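Side-chain contacts in pectate lyase II (Xanthomonas campestris pv. campestris, PDB 2QY1), which probably acts as a pectate lyase, a secreted polysaccharide lyase family 1 enzyme taking part in the breakdown of plant pectate: residues Gly153-Lys158 with Ser167-Tyr172; Asn251-Arg256 with Thr290-Thr295. The protein carries 2 engineered substitutions. One frame throughout, in Å; residues are numbered along the deposited sequence.

How the contacts relate
Contact 1 lies inside the parallel beta-helix, whereas contact 2 lays a loop against one of its strands; they follow one another along the chain and neither nest nor cross. Contact 1 closes first: only eight residues separate Gly153-Lys158 from Ser167-Tyr172, and its touching side chains join strands 155-158 and 164-174 across the interior. From 164-174 the parallel pairing runs through strands 193-202 and 215-226 to 245-255, where contact 2 begins. This second contact spans 33 residues, including several short strands, before Thr290-Thr295 returns to cover Pro252 and Val253 near the C-terminal end of the beta-helix. The two centres lie about 21 Å apart.

Contact 1 of 2, residues Gly153-Lys158 with Ser167-Tyr172; sequences GGIDMK and SYNYVY
Ile155 meets Asn169 and Val171 in a small, fully buried packing contact inside the right-handed parallel beta-helix of this polysaccharide lyase family 1 protein. Strand 155-158 belongs to one parallel sheet of the helix and strand 164-174 to another, so the contact spans the interior of the coil, and no hydrogen bond joins the two segments. Its surface is modest, 120 Å² summed over both sides. Val131 and Val166 also touch Ile155, making it part of the apolar filling between the sheets.

On the facing strand, Asn169 is a polar residue turned inward, yet its amide is satisfied within the same wall: OD1 bonds to the backbone N of Asn134 and ND2 to the backbone O of Val131, both on strand 129-137. The side chain of Asn169 also touches Asn199 on strand 193-202, and this succession of asparagines in neighbouring turns is consistent with the asparagine ladder of pectate lyases.

With its amide hydrogen bonds directed to strand 129-137, Asn169 still lies against the isoleucine with CB, CG and ND2 alike. Ile155 reaches it with the far end of its longer branch: CG1 sits anti to the carbonyl carbon (chi1 -59°), and the nearly extended second torsion carries CD1 across to the other strand. This methyl settles between two residues that both face it. It lies 3.9 Å from Asn169 CG and equally far from the CB and ND2 of the same residue, while on Val171 the branch beside the backbone N supplies the apolar partner, CG2, 3.9 Å from Ile155 CD1.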
ATOM      1  N   GLY A 153       9.213  -2.793   1.620  1.00 23.75           N
ATOM      2  CA  GLY A 153       7.974  -2.235   1.091  1.00 23.69           C
ATOM      3  C   GLY A 153       6.979  -1.808   2.145  1.00 23.56           C
ATOM      4  O   GLY A 153       7.000  -2.303   3.272  1.00 23.53           O
ATOM      5  N   GLY A 154       6.108  -0.873   1.776  1.00 23.52           N
ATOM      6  CA  GLY A 154       5.094  -0.364   2.694  1.00 23.34           C
ATOM      7  C   GLY A 154       3.815  -1.162   2.564  1.00 23.50           C
ATOM      8  O   GLY A 154       3.469  -1.948   3.450  1.00 23.84           O
ATOM      9  N   ILE A 155       3.113  -0.957   1.452  1.00 22.63           N
ATOM     10  CA  ILE A 155       1.874  -1.673   1.182  1.00 22.12           C
ATOM     11  C   ILE A 155       2.005  -2.327  -0.191  1.00 21.91           C
ATOM     12  O   ILE A 155       1.783  -1.689  -1.222  1.00 21.42           O
ATOM     13  CB  ILE A 155       0.639  -0.736   1.282  1.00 22.03           C
ATOM     14  CG1 ILE A 155       0.561  -0.128   2.691  1.00 21.79           C
ATOM     15  CG2 ILE A 155      -0.650  -1.498   0.946  1.00 22.42           C
ATOM     16  CD1 ILE A 155      -0.214   1.162   2.784  1.00 22.83           C
ATOM     17  N   ASP A 156       2.384  -3.603  -0.182  1.00 21.85           N
ATOM     18  CA  ASP A 156       2.784  -4.311  -1.400  1.00 21.92           C
ATOM     19  C   ASP A 156       1.846  -5.443  -1.781  1.00 22.03           C
ATOM     20  O   ASP A 156       1.241  -6.081  -0.916  1.00 21.78           O
ATOM     21  CB  ASP A 156       4.190  -4.895  -1.232  1.00 22.00           C
ATOM     22  CG  ASP A 156       5.265  -3.832  -1.125  1.00 22.27           C
ATOM     23  OD1 ASP A 156       4.988  -2.645  -1.394  1.00 21.71           O
ATOM     24  OD2 ASP A 156       6.402  -4.200  -0.782  1.00 23.45           O
ATOM     25  N   MET A 157       1.741  -5.690  -3.086  1.00 22.01           N
ATOM     26  CA  MET A 157       1.110  -6.903  -3.597  1.00 22.55           C
ATOM     27  C   MET A 157       1.802  -7.397  -4.872  1.00 22.44           C
ATOM     28  O   MET A 157       2.363  -6.609  -5.637  1.00 22.21           O
ATOM     29  CB  MET A 157      -0.407  -6.727  -3.787  1.00 22.42           C
ATOM     30  CG  MET A 157      -0.839  -5.725  -4.848  1.00 23.10           C
ATOM     31  SD  MET A 157      -2.562  -5.204  -4.629  1.00 23.84           S
ATOM     32  CE  MET A 157      -2.400  -3.997  -3.325  1.00 23.70           C
ATOM     33  N   LYS A 158       1.776  -8.710  -5.078  1.00 22.49           N
ATOM     34  CA  LYS A 158       2.455  -9.320  -6.217  1.00 22.91           C
ATOM     35  C   LYS A 158       1.837 -10.663  -6.592  1.00 22.65           C
ATOM     36  O   LYS A 158       1.075 -11.247  -5.818  1.00 22.71           O
ATOM     37  CB  LYS A 158       3.949  -9.499  -5.916  1.00 22.72           C
ATOM     38  CG  LYS A 158       4.249 -10.430  -4.748  1.00 23.68           C
ATOM     39  CD  LYS A 158       5.744 -10.620  -4.563  1.00 23.97           C
ATOM     40  CE  LYS A 158       6.052 -11.256  -3.216  1.00 25.73           C
ATOM     41  NZ  LYS A 158       7.489 -11.098  -2.857  1.00 26.66           N
ATOM     42  N   SER A 167      -7.033   2.134   1.197  1.00 19.40           N
ATOM     43  CA  SER A 167      -7.692   3.410   1.480  1.00 19.37           C
ATOM     44  C   SER A 167      -7.340   4.030   2.832  1.00 19.56           C
ATOM     45  O   SER A 167      -7.135   3.321   3.818  1.00 19.37           O
ATOM     46  CB  SER A 167      -9.210   3.261   1.361  1.00 19.21           C
ATOM     47  OG  SER A 167      -9.692   2.246   2.230  1.00 19.45           O
ATOM     48  N   TYR A 168      -7.277   5.363   2.856  1.00 19.46           N
ATOM     49  CA  TYR A 168      -7.060   6.145   4.082  1.00 19.57           C
ATOM     50  C   TYR A 168      -5.826   5.734   4.887  1.00 19.69           C
ATOM     51  O   TYR A 168      -5.817   5.841   6.115  1.00 19.74           O
ATOM     52  CB  TYR A 168      -8.305   6.121   4.976  1.00 19.64           C
ATOM     53  CG  TYR A 168      -9.533   6.738   4.349  1.00 19.59           C
ATOM     54  CD1 TYR A 168      -9.794   8.099   4.481  1.00 19.31           C
ATOM     55  CD2 TYR A 168     -10.439   5.960   3.631  1.00 19.55           C
ATOM     56  CE1 TYR A 168     -10.925   8.674   3.913  1.00 19.69           C
ATOM     57  CE2 TYR A 168     -11.576   6.529   3.053  1.00 19.82           C
ATOM     58  CZ  TYR A 168     -11.806   7.885   3.199  1.00 19.56           C
ATOM     59  OH  TYR A 168     -12.921   8.459   2.634  1.00 20.54           O
ATOM     60  N   ASN A 169      -4.795   5.253   4.200  1.00 20.00           N
ATOM     61  CA  ASN A 169      -3.525   4.958   4.852  1.00 20.00           C
ATOM     62  C   ASN A 169      -2.603   6.173   4.893  1.00 20.00           C
ATOM     63  O   ASN A 169      -2.735   7.080   4.043  1.00 20.36           O
ATOM     64  CB  ASN A 169      -2.823   3.790   4.157  1.00 20.00           C
ATOM     65  CG  ASN A 169      -3.583   2.485   4.299  1.00 20.00           C
ATOM     66  OD1 ASN A 169      -3.752   1.970   5.404  1.00 20.00           O
ATOM     67  ND2 ASN A 169      -4.046   1.945   3.178  1.00 20.00           N
ATOM     68  N   TYR A 170      -1.717   6.196   5.854  1.00 20.79           N
ATOM     69  CA  TYR A 170      -0.745   7.267   5.981  1.00 21.21           C
ATOM     70  C   TYR A 170       0.645   6.649   5.947  1.00 21.23           C
ATOM     71  O   TYR A 170       1.033   5.922   6.861  1.00 21.36           O
ATOM     72  CB  TYR A 170      -0.999   8.042   7.280  1.00 21.35           C
ATOM     73  CG  TYR A 170      -0.096   9.231   7.561  1.00 21.90           C
ATOM     74  CD1 TYR A 170       0.663   9.838   6.554  1.00 21.95           C
ATOM     75  CD2 TYR A 170      -0.032   9.772   8.845  1.00 22.23           C
ATOM     76  CE1 TYR A 170       1.481  10.938   6.834  1.00 22.59           C
ATOM     77  CE2 TYR A 170       0.772  10.870   9.129  1.00 22.70           C
ATOM     78  CZ  TYR A 170       1.523  11.448   8.122  1.00 22.41           C
ATOM     79  OH  TYR A 170       2.316  12.535   8.418  1.00 22.89           O
ATOM     80  N   VAL A 171       1.373   6.920   4.866  1.00 21.27           N
ATOM     81  CA  VAL A 171       2.733   6.418   4.700  1.00 21.49           C
ATOM     82  C   VAL A 171       3.687   7.602   4.641  1.00 21.69           C
ATOM     83  O   VAL A 171       3.582   8.451   3.749  1.00 21.89           O
ATOM     84  CB  VAL A 171       2.895   5.540   3.428  1.00 21.53           C
ATOM     85  CG1 VAL A 171       4.292   4.917   3.382  1.00 21.51           C
ATOM     86  CG2 VAL A 171       1.821   4.448   3.365  1.00 21.50           C
ATOM     87  N   TYR A 172       4.609   7.661   5.599  1.00 21.75           N
ATOM     88  CA  TYR A 172       5.579   8.755   5.664  1.00 21.91           C
ATOM     89  C   TYR A 172       6.976   8.275   6.055  1.00 21.83           C
ATOM     90  O   TYR A 172       7.130   7.181   6.596  1.00 21.50           O
ATOM     91  CB  TYR A 172       5.088   9.874   6.598  1.00 22.07           C
ATOM     92  CG  TYR A 172       5.075   9.530   8.074  1.00 22.60           C
ATOM     93  CD1 TYR A 172       6.182   9.797   8.881  1.00 22.56           C
ATOM     94  CD2 TYR A 172       3.951   8.956   8.667  1.00 22.45           C
ATOM     95  CE1 TYR A 172       6.174   9.491  10.235  1.00 23.31           C
ATOM     96  CE2 TYR A 172       3.933   8.650  10.025  1.00 22.59           C
ATOM     97  CZ  TYR A 172       5.045   8.916  10.799  1.00 22.76           C
ATOM     98  OH  TYR A 172       5.033   8.613  12.141  1.00 23.18           O
TER

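Contact 2 of 2, residues Asn251-Arg256 with Thr290-Thr295; sequences NPVTSR and TNWIST
Apolar contacts carry this interface, in which the indole of Trp292 lies against Pro252 and Val253. Val253 begins the last regular part of strand 245-255, near the C-terminal end of the parallel beta-helix, and Pro252 lies in the break just before it; Trp292 belongs to the irregular loop that follows strand 287-288. Only the six-membered ring of the indole does the touching. The Pro252 and Trp292 side chains cross at about a right angle, with Pro252 CG 3.8 Å from Trp292 CZ2 and Pro252 CB 3.9 Å from Trp292 CH2. Val253 approaches the neighbouring part of the same ring, its CG2 methyl 3.7 Å from Trp292 CZ3. Pro252 CG and Val253 CG2 both come at the ring obliquely. In Val253 the touching branch is the one beside the backbone N, since CG1 takes the position anti to that nitrogen (chi1 176°). Aromatic neighbours complete the cluster: the ring of Phe246 meets Trp292, Trp264 touches Val253, and Trp277 touches Pro252.

Backbone pairing places the loop. A bond between Val253 and Ala289 continues the antiparallel pairing of strands 245-255 and 287-288 just past the end of the latter, and the CA atoms of Val253 and Thr290 are 8.2 Å apart.

Polar side chains gather away from the indole. Arg256 NE donates to Thr254 OG1 at 3.1 Å, with the acceptor slightly tilted from the guanidinium plane. The N-H...O angle is 156°. Arg256 NH2 bonds to Gly278 O and Asn288 OD1, while Thr254 OG1 also bonds to Ala287 O. The guanidinium is thus tied to the chain leading into the loop, whereas between the two segments themselves cohesion comes from hydrophobic contact and dispersion, without a hydrogen bond across.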
ATOM      1  N   ASN A 251       8.449  13.700 -10.730  1.00 21.11           N
ATOM      2  CA  ASN A 251       7.819  12.686 -11.588  1.00 21.16           C
ATOM      3  C   ASN A 251       6.520  12.110 -10.995  1.00 20.94           C
ATOM      4  O   ASN A 251       6.447  10.906 -10.723  1.00 20.82           O
ATOM      5  CB  ASN A 251       8.809  11.555 -11.906  1.00 21.25           C
ATOM      6  CG  ASN A 251      10.139  12.069 -12.420  1.00 21.71           C
ATOM      7  OD1 ASN A 251      11.186  11.823 -11.818  1.00 22.98           O
ATOM      8  ND2 ASN A 251      10.107  12.783 -13.539  1.00 20.97           N
ATOM      9  N   PRO A 252       5.501  12.972 -10.779  1.00 20.79           N
ATOM     10  CA  PRO A 252       4.266  12.527 -10.124  1.00 20.64           C
ATOM     11  C   PRO A 252       3.533  11.418 -10.871  1.00 20.58           C
ATOM     12  O   PRO A 252       2.979  10.511 -10.244  1.00 20.57           O
ATOM     13  CB  PRO A 252       3.412  13.800 -10.061  1.00 20.71           C
ATOM     14  CG  PRO A 252       3.988  14.711 -11.087  1.00 20.70           C
ATOM     15  CD  PRO A 252       5.449  14.407 -11.119  1.00 20.72           C
ATOM     16  N   VAL A 253       3.528  11.499 -12.198  1.00 20.57           N
ATOM     17  CA  VAL A 253       2.942  10.463 -13.040  1.00 20.49           C
ATOM     18  C   VAL A 253       3.953  10.121 -14.126  1.00 20.64           C
ATOM     19  O   VAL A 253       4.300  10.967 -14.957  1.00 20.50           O
ATOM     20  CB  VAL A 253       1.591  10.907 -13.659  1.00 20.46           C
ATOM     21  CG1 VAL A 253       1.052   9.841 -14.598  1.00 20.49           C
ATOM     22  CG2 VAL A 253       0.569  11.211 -12.568  1.00 20.11           C
ATOM     23  N   THR A 254       4.435   8.884 -14.105  1.00 20.67           N
ATOM     24  CA  THR A 254       5.500   8.465 -15.013  1.00 20.79           C
ATOM     25  C   THR A 254       5.402   6.982 -15.363  1.00 21.08           C
ATOM     26  O   THR A 254       4.649   6.233 -14.739  1.00 20.83           O
ATOM     27  CB  THR A 254       6.908   8.787 -14.425  1.00 20.79           C
ATOM     28  OG1 THR A 254       7.925   8.454 -15.380  1.00 20.56           O
ATOM     29  CG2 THR A 254       7.163   8.019 -13.120  1.00 20.58           C
ATOM     30  N   SER A 255       6.150   6.584 -16.387  1.00 21.38           N
ATOM     31  CA  SER A 255       6.401   5.182 -16.686  1.00 21.79           C
ATOM     32  C   SER A 255       7.885   5.022 -16.986  1.00 22.10           C
ATOM     33  O   SER A 255       8.380   5.580 -17.962  1.00 22.25           O
ATOM     34  CB  SER A 255       5.575   4.718 -17.880  1.00 21.74           C
ATOM     35  OG  SER A 255       5.839   3.353 -18.149  1.00 21.40           O
ATOM     36  N   ARG A 256       8.592   4.268 -16.148  1.00 22.54           N
ATOM     37  CA  ARG A 256      10.045   4.131 -16.284  1.00 22.86           C
ATOM     38  C   ARG A 256      10.600   2.823 -15.717  1.00 23.17           C
ATOM     39  O   ARG A 256      10.041   2.258 -14.779  1.00 23.10           O
ATOM     40  CB  ARG A 256      10.761   5.327 -15.637  1.00 22.88           C
ATOM     41  CG  ARG A 256      10.433   5.547 -14.155  1.00 22.76           C
ATOM     42  CD  ARG A 256      11.146   6.769 -13.604  1.00 22.77           C
ATOM     43  NE  ARG A 256      10.770   7.986 -14.324  1.00 22.98           N
ATOM     44  CZ  ARG A 256      11.460   9.122 -14.304  1.00 22.66           C
ATOM     45  NH1 ARG A 256      12.581   9.218 -13.600  1.00 22.54           N
ATOM     46  NH2 ARG A 256      11.029  10.168 -14.997  1.00 22.31           N
ATOM     47  N   THR A 290       4.132  15.356 -18.267  1.00 22.86           N
ATOM     48  CA  THR A 290       4.508  16.750 -18.009  1.00 22.84           C
ATOM     49  C   THR A 290       3.343  17.722 -18.217  1.00 22.78           C
ATOM     50  O   THR A 290       3.229  18.726 -17.512  1.00 22.81           O
ATOM     51  CB  THR A 290       5.732  17.166 -18.871  1.00 22.92           C
ATOM     52  OG1 THR A 290       6.798  16.229 -18.667  1.00 22.90           O
ATOM     53  CG2 THR A 290       6.226  18.558 -18.501  1.00 23.12           C
ATOM     54  N   ASN A 291       2.476  17.408 -19.175  1.00 22.69           N
ATOM     55  CA  ASN A 291       1.326  18.256 -19.483  1.00 22.73           C
ATOM     56  C   ASN A 291      -0.003  17.684 -18.991  1.00 22.74           C
ATOM     57  O   ASN A 291      -1.069  18.240 -19.275  1.00 22.61           O
ATOM     58  CB  ASN A 291       1.281  18.551 -20.979  1.00 22.67           C
ATOM     59  CG  ASN A 291       2.458  19.381 -21.433  1.00 22.72           C
ATOM     60  OD1 ASN A 291       2.567  20.555 -21.090  1.00 22.80           O
ATOM     61  ND2 ASN A 291       3.355  18.770 -22.196  1.00 22.73           N
ATOM     62  N   TRP A 292       0.077  16.578 -18.252  1.00 22.88           N
ATOM     63  CA  TRP A 292      -1.088  15.929 -17.634  1.00 23.01           C
ATOM     64  C   TRP A 292      -2.123  15.440 -18.652  1.00 23.15           C
ATOM     65  O   TRP A 292      -3.334  15.526 -18.424  1.00 23.17           O
ATOM     66  CB  TRP A 292      -1.713  16.837 -16.564  1.00 23.02           C
ATOM     67  CG  TRP A 292      -0.760  17.108 -15.448  1.00 23.19           C
ATOM     68  CD1 TRP A 292       0.161  18.117 -15.379  1.00 23.30           C
ATOM     69  CD2 TRP A 292      -0.597  16.333 -14.257  1.00 23.19           C
ATOM     70  NE1 TRP A 292       0.877  18.025 -14.208  1.00 23.38           N
ATOM     71  CE2 TRP A 292       0.432  16.940 -13.501  1.00 23.26           C
ATOM     72  CE3 TRP A 292      -1.227  15.190 -13.748  1.00 23.32           C
ATOM     73  CZ2 TRP A 292       0.845  16.443 -12.262  1.00 22.99           C
ATOM     74  CZ3 TRP A 292      -0.815  14.695 -12.515  1.00 23.17           C
ATOM     75  CH2 TRP A 292       0.213  15.322 -11.789  1.00 23.23           C
ATOM     76  N   ILE A 293      -1.626  14.905 -19.765  1.00 23.23           N
ATOM     77  CA  ILE A 293      -2.476  14.368 -20.824  1.00 23.53           C
ATOM     78  C   ILE A 293      -2.561  12.838 -20.730  1.00 23.47           C
ATOM     79  O   ILE A 293      -1.556  12.164 -20.498  1.00 23.48           O
ATOM     80  CB  ILE A 293      -2.011  14.867 -22.239  1.00 23.55           C
ATOM     81  CG1 ILE A 293      -3.175  14.877 -23.244  1.00 24.21           C
ATOM     82  CG2 ILE A 293      -0.758  14.119 -22.739  1.00 24.00           C
ATOM     83  CD1 ILE A 293      -3.437  13.567 -23.981  1.00 24.86           C
ATOM     84  N   SER A 294      -3.771  12.306 -20.897  1.00 23.45           N
ATOM     85  CA  SER A 294      -4.019  10.864 -20.821  1.00 23.47           C
ATOM     86  C   SER A 294      -3.360  10.093 -21.966  1.00 23.54           C
ATOM     87  O   SER A 294      -3.410  10.518 -23.121  1.00 23.36           O
ATOM     88  CB  SER A 294      -5.523  10.584 -20.806  1.00 23.47           C
ATOM     89  OG  SER A 294      -6.148  11.187 -19.684  1.00 23.38           O
ATOM     90  N   THR A 295      -2.751   8.955 -21.642  1.00 23.62           N
ATOM     91  CA  THR A 295      -2.088   8.129 -22.658  1.00 23.80           C
ATOM     92  C   THR A 295      -2.940   6.936 -23.099  1.00 24.07           C
ATOM     93  O   THR A 295      -2.713   6.367 -24.170  1.00 24.05           O
ATOM     94  CB  THR A 295      -0.689   7.658 -22.207  1.00 23.83           C
ATOM     95  OG1 THR A 295      -0.781   7.030 -20.921  1.00 23.28           O
ATOM     96  CG2 THR A 295       0.272   8.840 -22.129  1.00 23.66           C
TER